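Local coordinates for metallopeptidase family protein (Thermus thermophilus, PDB 2EJQ), which is of unknown function but belongs to the zincin-like metallopeptidase family, binds metal ions and is probably a metal-dependent peptidase, at residues E8-L13 / V28-E33; R12-V17 / H95-H100. The protein carries 1 engineered substitution. All blocks are in the same frame, centred on the assembly; numbering follows the deposited sequence.

Contact 1 of 2, residues E8-L13 / V28-E33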
loop_
_atom_site.group_PDB
_atom_site.type_symbol
_atom_site.label_atom_id
_atom_site.label_comp_id
_atom_site.label_asym_id
_atom_site.label_seq_id
_atom_site.Cartn_x
_atom_site.Cartn_y
_atom_site.Cartn_z
ATOM N N GLU A 8 13.980 -0.030 1.543
ATOM C CA GLU A 8 14.614 1.063 2.267
ATOM C C GLU A 8 14.031 2.428 1.876
ATOM O O GLU A 8 13.919 3.327 2.703
ATOM C CB GLU A 8 16.119 1.020 1.986
ATOM C CG GLU A 8 16.967 1.917 2.852
ATOM C CD GLU A 8 18.447 1.636 2.669
ATOM O OE1 GLU A 8 18.874 0.497 2.977
ATOM O OE2 GLU A 8 19.176 2.548 2.213
ATOM N N LEU A 9 13.676 2.586 0.606
ATOM C CA LEU A 9 13.107 3.843 0.138
ATOM C C LEU A 9 11.702 4.006 0.712
ATOM O O LEU A 9 11.317 5.096 1.150
ATOM C CB LEU A 9 13.032 3.855 -1.390
ATOM C CG LEU A 9 12.309 5.035 -2.039
ATOM C CD1 LEU A 9 12.983 6.350 -1.635
ATOM C CD2 LEU A 9 12.312 4.855 -3.550
ATOM N N VAL A 10 10.944 2.914 0.704
ATOM C CA VAL A 10 9.582 2.912 1.217
ATOM C C VAL A 10 9.545 3.317 2.692
ATOM O O VAL A 10 8.741 4.154 3.097
ATOM C CB VAL A 10 8.948 1.523 1.063
ATOM C CG1 VAL A 10 7.651 1.450 1.854
ATOM C CG2 VAL A 10 8.696 1.235 -0.410
ATOM N N GLU A 11 10.425 2.726 3.487
ATOM C CA GLU A 11 10.486 3.018 4.910
ATOM C C GLU A 11 10.912 4.462 5.181
ATOM O O GLU A 11 10.413 5.107 6.115
ATOM C CB GLU A 11 11.473 2.074 5.589
ATOM C CG GLU A 11 11.178 0.598 5.366
ATOM C CD GLU A 11 12.175 -0.319 6.061
ATOM O OE1 GLU A 11 13.393 -0.067 5.954
ATOM O OE2 GLU A 11 11.744 -1.301 6.706
ATOM N N ARG A 12 11.846 4.955 4.368
ATOM C CA ARG A 12 12.366 6.303 4.535
ATOM C C ARG A 12 11.249 7.314 4.237
ATOM O O ARG A 12 11.085 8.293 4.968
ATOM C CB ARG A 12 13.594 6.494 3.618
ATOM C CG ARG A 12 14.103 7.921 3.472
ATOM C CD ARG A 12 14.898 8.133 2.247
ATOM N NE ARG A 12 14.353 9.214 1.437
ATOM C CZ ARG A 12 14.529 9.333 0.132
ATOM N NH1 ARG A 12 15.241 8.449 -0.501
ATOM N NH2 ARG A 12 13.969 10.328 -0.535
ATOM N N LEU A 13 10.475 7.067 3.180
ATOM C CA LEU A 13 9.361 7.946 2.830
ATOM C C LEU A 13 8.218 7.766 3.839
ATOM O O LEU A 13 7.579 8.741 4.249
ATOM C CB LEU A 13 8.864 7.636 1.408
ATOM C CG LEU A 13 9.803 7.933 0.232
ATOM C CD1 LEU A 13 9.166 7.474 -1.074
ATOM C CD2 LEU A 13 10.103 9.417 0.172
ATOM N N VAL A 28 3.065 -0.647 6.540
ATOM C CA VAL A 28 3.242 -0.907 5.126
ATOM C C VAL A 28 3.969 -2.239 4.884
ATOM O O VAL A 28 5.017 -2.508 5.478
ATOM C CB VAL A 28 4.071 0.236 4.490
ATOM C CG1 VAL A 28 4.210 0.026 2.980
ATOM C CG2 VAL A 28 3.412 1.584 4.802
ATOM N N HIS A 29 3.396 -3.074 4.021
ATOM C CA HIS A 29 3.998 -4.358 3.657
ATOM C C HIS A 29 4.581 -4.253 2.241
ATOM O O HIS A 29 3.930 -3.742 1.333
ATOM C CB HIS A 29 2.951 -5.482 3.663
ATOM C CG HIS A 29 2.527 -5.923 5.031
ATOM N ND1 HIS A 29 3.425 -6.203 6.036
ATOM C CD2 HIS A 29 1.298 -6.171 5.547
ATOM C CE1 HIS A 29 2.771 -6.604 7.111
ATOM N NE2 HIS A 29 1.479 -6.595 6.841
ATOM N N VAL A 30 5.801 -4.731 2.041
ATOM C CA VAL A 30 6.389 -4.680 0.709
ATOM C C VAL A 30 6.620 -6.091 0.191
ATOM O O VAL A 30 7.259 -6.905 0.852
ATOM C CB VAL A 30 7.731 -3.919 0.691
ATOM C CG1 VAL A 30 8.319 -3.943 -0.709
ATOM C CG2 VAL A 30 7.520 -2.491 1.143
ATOM N N PHE A 31 6.085 -6.379 -0.987
ATOM C CA PHE A 31 6.234 -7.698 -1.580
ATOM C C PHE A 31 7.037 -7.604 -2.866
ATOM O O PHE A 31 6.947 -6.607 -3.594
ATOM C CB PHE A 31 4.862 -8.313 -1.860
ATOM C CG PHE A 31 3.988 -8.394 -0.648
ATOM C CD1 PHE A 31 3.188 -7.315 -0.279
ATOM C CD2 PHE A 31 4.008 -9.525 0.164
ATOM C CE1 PHE A 31 2.424 -7.359 0.879
ATOM C CE2 PHE A 31 3.244 -9.580 1.336
ATOM C CZ PHE A 31 2.450 -8.492 1.692
ATOM N N PRO A 32 7.840 -8.642 -3.161
ATOM C CA PRO A 32 8.674 -8.684 -4.367
ATOM C C PRO A 32 7.869 -8.935 -5.636
ATOM O O PRO A 32 8.272 -8.541 -6.733
ATOM C CB PRO A 32 9.625 -9.854 -4.100
ATOM C CG PRO A 32 9.540 -10.085 -2.595
ATOM C CD PRO A 32 8.087 -9.828 -2.323
ATOM N N GLU A 33 6.730 -9.599 -5.489
ATOM C CA GLU A 33 5.924 -9.941 -6.648
ATOM C C GLU A 33 5.179 -8.775 -7.282
ATOM O O GLU A 33 5.003 -7.712 -6.671
ATOM C CB GLU A 33 4.917 -11.045 -6.300
ATOM C CG GLU A 33 5.521 -12.323 -5.732
ATOM C CD GLU A 33 5.910 -12.189 -4.264
ATOM O OE1 GLU A 33 5.262 -11.397 -3.542
ATOM O OE2 GLU A 33 6.850 -12.888 -3.829
#
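Val-10 of helix 3-16 meets Val-28 and Val-30 of strand 27-31 chiefly through one methyl group, CG1. That methyl lies 3.9 Å from CG1 of Val-28. It also comes within 4.0 Å of CG2 of Val-30, with CG2 of Val-10 at the margin. The side chains of Val-10 and Val-28 are inclined to one another, whereas those of Val-10 and Val-30 run past each other in opposite senses. The first torsion of Val-10 (chi1 168°) sets CG1 opposite the backbone N and carries it out from the helix to the strand. Further along, Arg-12 forms a salt bridge with Glu-86 of helix 85-105, and Leu-13 turns to that same helix, resting on Val-89 and Met-93. Val-28 and Val-30 both direct their side chains to helix 3-16, while His-29 between them points the other way. No hydrogen bond crosses the contact, and what joins the segments is a small apolar patch. The CA atoms of Val-10 and Val-30 stand 8.3 Å apart. Val-10 also touches Leu-70 of the neighbouring parallel strand 67-71, so that a helix packs against one face of a mixed sheet, consistent with a zincin-like fold.

Contact 2 of 2, residues R12-V17 / H95-H100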
loop_
_atom_site.group_PDB
_atom_site.type_symbol
_atom_site.label_atom_id
_atom_site.label_comp_id
_atom_site.label_asym_id
_atom_site.label_seq_id
_atom_site.Cartn_x
_atom_site.Cartn_y
_atom_site.Cartn_z
ATOM N N ARG A 12 11.846 4.955 4.368
ATOM C CA ARG A 12 12.366 6.303 4.535
ATOM C C ARG A 12 11.249 7.314 4.237
ATOM O O ARG A 12 11.085 8.293 4.968
ATOM C CB ARG A 12 13.594 6.494 3.618
ATOM C CG ARG A 12 14.103 7.921 3.472
ATOM C CD ARG A 12 14.898 8.133 2.247
ATOM N NE ARG A 12 14.353 9.214 1.437
ATOM C CZ ARG A 12 14.529 9.333 0.132
ATOM N NH1 ARG A 12 15.241 8.449 -0.501
ATOM N NH2 ARG A 12 13.969 10.328 -0.535
ATOM N N LEU A 13 10.475 7.067 3.180
ATOM C CA LEU A 13 9.361 7.946 2.830
ATOM C C LEU A 13 8.218 7.766 3.839
ATOM O O LEU A 13 7.579 8.741 4.249
ATOM C CB LEU A 13 8.864 7.636 1.408
ATOM C CG LEU A 13 9.803 7.933 0.232
ATOM C CD1 LEU A 13 9.166 7.474 -1.074
ATOM C CD2 LEU A 13 10.103 9.417 0.172
ATOM N N TRP A 14 7.978 6.528 4.259
ATOM C CA TRP A 14 6.908 6.259 5.208
ATOM C C TRP A 14 7.114 7.012 6.515
ATOM O O TRP A 14 6.145 7.498 7.110
ATOM C CB TRP A 14 6.788 4.754 5.481
ATOM C CG TRP A 14 5.634 4.389 6.382
ATOM C CD1 TRP A 14 5.705 3.691 7.551
ATOM C CD2 TRP A 14 4.239 4.678 6.175
ATOM N NE1 TRP A 14 4.447 3.523 8.087
ATOM C CE2 TRP A 14 3.529 4.120 7.263
ATOM C CE3 TRP A 14 3.521 5.349 5.174
ATOM C CZ2 TRP A 14 2.139 4.212 7.385
ATOM C CZ3 TRP A 14 2.133 5.442 5.293
ATOM C CH2 TRP A 14 1.459 4.874 6.395
ATOM N N GLU A 15 8.367 7.113 6.959
ATOM C CA GLU A 15 8.669 7.832 8.189
ATOM C C GLU A 15 8.416 9.339 8.082
ATOM O O GLU A 15 8.224 9.993 9.099
ATOM C CB GLU A 15 10.119 7.598 8.621
ATOM C CG GLU A 15 10.366 6.302 9.397
ATOM C CD GLU A 15 9.590 6.225 10.706
ATOM O OE1 GLU A 15 9.493 7.257 11.409
ATOM O OE2 GLU A 15 9.092 5.124 11.034
ATOM N N GLU A 16 8.416 9.891 6.870
ATOM C CA GLU A 16 8.164 11.327 6.693
ATOM C C GLU A 16 6.698 11.617 6.948
ATOM O O GLU A 16 6.322 12.739 7.272
ATOM C CB GLU A 16 8.491 11.787 5.268
ATOM C CG GLU A 16 9.914 12.247 5.043
ATOM C CD GLU A 16 10.122 12.835 3.653
ATOM O OE1 GLU A 16 9.381 13.770 3.279
ATOM O OE2 GLU A 16 11.031 12.362 2.939
ATOM N N VAL A 17 5.874 10.590 6.781
ATOM C CA VAL A 17 4.441 10.708 6.968
ATOM C C VAL A 17 4.047 10.928 8.432
ATOM O O VAL A 17 4.372 10.114 9.301
ATOM C CB VAL A 17 3.714 9.445 6.434
ATOM C CG1 VAL A 17 2.215 9.586 6.624
ATOM C CG2 VAL A 17 4.039 9.234 4.958
ATOM N N HIS A 95 -1.652 7.523 -1.411
ATOM C CA HIS A 95 -2.954 7.269 -2.006
ATOM C C HIS A 95 -3.653 6.170 -1.198
ATOM O O HIS A 95 -4.848 6.263 -0.913
ATOM C CB HIS A 95 -2.811 6.836 -3.469
ATOM C CG HIS A 95 -4.121 6.657 -4.169
ATOM N ND1 HIS A 95 -5.056 7.668 -4.266
ATOM C CD2 HIS A 95 -4.669 5.578 -4.781
ATOM C CE1 HIS A 95 -6.123 7.217 -4.905
ATOM N NE2 HIS A 95 -5.913 5.953 -5.227
ATOM N N GLU A 96 -2.911 5.130 -0.822
ATOM C CA GLU A 96 -3.514 4.062 -0.028
ATOM C C GLU A 96 -3.776 4.557 1.390
ATOM O O GLU A 96 -4.723 4.127 2.036
ATOM C CB GLU A 96 -2.621 2.819 0.008
ATOM C CG GLU A 96 -2.371 2.172 -1.347
ATOM C CD GLU A 96 -3.632 2.010 -2.174
ATOM O OE1 GLU A 96 -4.701 1.750 -1.597
ATOM O OE2 GLU A 96 -3.551 2.130 -3.412
ATOM N N LEU A 97 -2.940 5.467 1.878
ATOM C CA LEU A 97 -3.152 6.003 3.212
ATOM C C LEU A 97 -4.487 6.756 3.188
ATOM O O LEU A 97 -5.214 6.799 4.178
ATOM C CB LEU A 97 -1.985 6.920 3.609
ATOM C CG LEU A 97 -2.100 7.626 4.967
ATOM C CD1 LEU A 97 -2.420 6.597 6.031
ATOM C CD2 LEU A 97 -0.803 8.373 5.306
ATOM N N ARG A 98 -4.817 7.338 2.038
ATOM C CA ARG A 98 -6.082 8.052 1.901
ATOM C C ARG A 98 -7.232 7.059 2.056
ATOM O O ARG A 98 -8.240 7.368 2.676
ATOM C CB ARG A 98 -6.182 8.749 0.545
ATOM C CG ARG A 98 -7.483 9.508 0.380
ATOM C CD ARG A 98 -7.636 10.118 -0.993
ATOM N NE ARG A 98 -8.845 9.627 -1.640
ATOM C CZ ARG A 98 -9.237 9.982 -2.858
ATOM N NH1 ARG A 98 -8.512 10.839 -3.567
ATOM N NH2 ARG A 98 -10.353 9.479 -3.369
ATOM N N HIS A 99 -7.075 5.863 1.489
ATOM C CA HIS A 99 -8.105 4.840 1.611
ATOM C C HIS A 99 -8.282 4.394 3.057
ATOM O O HIS A 99 -9.380 4.042 3.470
ATOM C CB HIS A 99 -7.744 3.639 0.743
ATOM C CG HIS A 99 -7.802 3.928 -0.723
ATOM N ND1 HIS A 99 -7.115 3.191 -1.662
ATOM C CD2 HIS A 99 -8.482 4.876 -1.413
ATOM C CE1 HIS A 99 -7.368 3.669 -2.868
ATOM N NE2 HIS A 99 -8.195 4.693 -2.742
ATOM N N HIS A 100 -7.188 4.403 3.812
ATOM C CA HIS A 100 -7.213 4.009 5.214
ATOM C C HIS A 100 -8.062 4.997 5.996
ATOM O O HIS A 100 -8.917 4.600 6.786
ATOM C CB HIS A 100 -5.794 3.994 5.801
ATOM C CG HIS A 100 -5.753 3.837 7.293
ATOM N ND1 HIS A 100 -6.166 2.690 7.937
ATOM C CD2 HIS A 100 -5.353 4.689 8.267
ATOM C CE1 HIS A 100 -6.025 2.844 9.241
ATOM N NE2 HIS A 100 -5.534 4.047 9.469
#
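Glu-96 OE1 accepts the short polar bond here, 2.8 Å from His-99 ND1, one turn on along helix 85-105. The bond is bent, with an N-H...O angle of 144°, and the donor approaches from above the carboxylate plane; the oxygen is also tilted out of the imidazole plane. Backbone O of His-95 sits over one face of the same ring, 3.7 Å above its plane. Between the two segments, by contrast, the contacts are apolar and converge on Leu-97. Its methyl CD2 lies 3.5 Å from CG1 of Val-17, the two side chains running antiparallel alongside one another. The same methyl reaches to 4.1 Å from CZ3 of Trp-14, on the six-membered ring, and the indole and the leucine side chain are roughly perpendicular. Trp-14 has its CG opposite the backbone N (chi1 -176°), which brings the six-membered ring up to the leucine; the indole also takes a cation-pi contact from Lys-22. The leucine thus belongs to the hydrophobic core, joined by Ile-68 of the sheet, while its neighbours Glu-96, His-95 and His-99 form an HExxH pattern, without metal here. The chemistry implies a helix held by apolar packing beside a probable metal-site motif.

Contacts 1 and 2 start from the same helix, 3-16, and share Arg-12 and Leu-13 where their first segments overlap. They lie about 11 Å apart, centre to centre. From there the partners diverge: contact 1 goes to strand 27-31, at an edge of the three-stranded sheet within this chain, whereas contact 2 goes to helix 85-105, much later in the sequence. The two meet directly where Val-28 CG2 packs 3.5 Å from Trp-14 CD2. Helix 3-16 therefore joins sheet and long helix in one apolar core, with Ile-68 and Leu-70 of strand 67-71 contributing from the sheet. The helix bearing the HExxH pattern thus packs against the sheet, an arrangement consistent with zincin-like peptidases.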